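Diaminopimelate decarboxylase (Phaeodactylum tricornutum, PDB 7JPJ) decarboxylates diaminopimelate with the help of pyridoxal 5'-phosphate in lysine biosynthesis, accepts more than one substrate, and works as an obligate dimer. Local coordinates at the interface of chains A and B. Sequence-based numbering; all coordinates share one arbitrary frame. Chains: chain A/B, Diaminopimelate decarboxylase.

The interface of chains A and B. Residues chain A 320, 324, 399-401; chain B 316, 320, 400-401.
B:Thr401 packs, at the two-fold interface of the dimer, against A:Leu320, A:Met399 and the backbone of A:Ser400. Its CB lies 3.9 Å from the backbone carbonyl O of A:Ser400. From there the side chain forks. The methyl CG2 also touches that carbonyl O and runs on to the CD2 methyl of A:Leu320, 3.5 Å away, the two side chains crossing at about a right angle, while CG of A:Met399 flanks the same CG2 more loosely at 4.2 Å. The hydroxyl OG1 turns back to its own chain and hydrogen-bonds to the carbonyl O of B:Met316 at 2.8 Å, standing above the carbonyl plane with a C=O...donor angle of 96°. With OG1 between the backbone N and the carbonyl carbon (chi1 57°), CG2 is placed opposite the carbonyl carbon and points at the partner. Threonine suits this place because one branch is apolar enough to pack across the interface and the other can bond within its own chain, though off the lone pairs, which may help to limit rotation about CA-CB.

The symmetry repeats the pairing with the chains exchanged: CG2 of A:Thr401 meets CD2 of B:Leu320 at 3.6 Å. Both leucines extend CG away from their backbone N (chi1 177° in A:Leu320); leucine suits the place because its branched, purely apolar end presents a methyl to the opposite threonine and needs no polar partner. Beside them, B:Met316, a long and flexible residue, bends at its thioether and crosses A:Leu324 obliquely. The centre of this patch is about 15 Å from A:Cys357, the probable proton donor. The methionine ends with its methyl CE 4.1 Å from CD2 of A:Leu324.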
loop_
_atom_site.group_PDB
_atom_site.type_symbol
_atom_site.label_atom_id
_atom_site.label_comp_id
_atom_site.label_asym_id
_atom_site.label_seq_id
_atom_site.Cartn_x
_atom_site.Cartn_y
_atom_site.Cartn_z
ATOM N N LEU A 320 -6.111 1.352 -2.715
ATOM C CA LEU A 320 -5.311 0.138 -2.784
ATOM C C LEU A 320 -6.128 -1.134 -2.598
ATOM O O LEU A 320 -5.665 -2.210 -2.994
ATOM C CB LEU A 320 -4.200 0.188 -1.726
ATOM C CG LEU A 320 -3.282 -1.025 -1.564
ATOM C CD1 LEU A 320 -2.351 -1.175 -2.758
ATOM C CD2 LEU A 320 -2.502 -0.936 -0.264
ATOM N N LEU A 324 -5.027 -4.970 -3.171
ATOM C CA LEU A 324 -4.600 -5.678 -1.969
ATOM C C LEU A 324 -5.499 -6.867 -1.651
ATOM O O LEU A 324 -5.014 -7.903 -1.183
ATOM C CB LEU A 324 -4.555 -4.712 -0.784
ATOM C CG LEU A 324 -3.922 -5.250 0.499
ATOM C CD1 LEU A 324 -2.552 -5.852 0.216
ATOM C CD2 LEU A 324 -3.818 -4.143 1.534
ATOM N N MET A 399 -4.923 4.443 3.968
ATOM C CA MET A 399 -4.101 3.265 3.722
ATOM C C MET A 399 -3.948 3.025 2.225
ATOM O O MET A 399 -4.696 2.244 1.626
ATOM C CB MET A 399 -4.699 2.035 4.412
ATOM C CG MET A 399 -4.009 0.718 4.076
ATOM S SD MET A 399 -5.073 -0.713 4.326
ATOM C CE MET A 399 -5.509 -1.090 2.631
ATOM N N SER A 400 -2.990 3.707 1.610
ATOM C CA SER A 400 -2.717 3.556 0.191
ATOM C C SER A 400 -1.223 3.725 -0.030
ATOM O O SER A 400 -0.474 4.077 0.884
ATOM C CB SER A 400 -3.506 4.571 -0.648
ATOM O OG SER A 400 -3.133 5.902 -0.326
ATOM N N THR A 401 -0.792 3.472 -1.258
ATOM C CA THR A 401 0.611 3.655 -1.626
ATOM C C THR A 401 0.816 5.033 -2.254
ATOM O O THR A 401 1.162 5.176 -3.425
ATOM C CB THR A 401 1.066 2.539 -2.562
ATOM O OG1 THR A 401 0.198 2.479 -3.699
ATOM C CG2 THR A 401 1.035 1.206 -1.841
ATOM N N MET B 316 3.557 -3.262 7.143
ATOM C CA MET B 316 3.172 -2.942 5.772
ATOM C C MET B 316 3.355 -1.464 5.462
ATOM O O MET B 316 3.408 -1.091 4.284
ATOM C CB MET B 316 1.720 -3.345 5.515
ATOM C CG MET B 316 0.752 -2.826 6.559
ATOM S SD MET B 316 -0.924 -3.462 6.356
ATOM C CE MET B 316 -1.074 -3.495 4.569
ATOM N N LEU B 320 5.641 -3.606 1.930
ATOM C CA LEU B 320 4.312 -4.064 1.546
ATOM C C LEU B 320 4.323 -5.356 0.740
ATOM O O LEU B 320 3.313 -6.067 0.734
ATOM C CB LEU B 320 3.596 -2.973 0.736
ATOM C CG LEU B 320 2.175 -3.236 0.229
ATOM C CD1 LEU B 320 1.196 -3.376 1.390
ATOM C CD2 LEU B 320 1.733 -2.140 -0.726
ATOM N N SER B 400 4.815 1.785 -0.421
ATOM C CA SER B 400 4.371 1.277 0.868
ATOM C C SER B 400 3.130 2.044 1.297
ATOM O O SER B 400 2.795 3.091 0.739
ATOM C CB SER B 400 5.464 1.407 1.935
ATOM O OG SER B 400 5.908 2.750 2.042
ATOM N N THR B 401 2.452 1.511 2.308
ATOM C CA THR B 401 1.284 2.165 2.896
ATOM C C THR B 401 1.691 3.046 4.069
ATOM O O THR B 401 1.148 2.933 5.167
ATOM C CB THR B 401 0.263 1.124 3.337
ATOM O OG1 THR B 401 0.876 0.216 4.259
ATOM C CG2 THR B 401 -0.242 0.343 2.145
#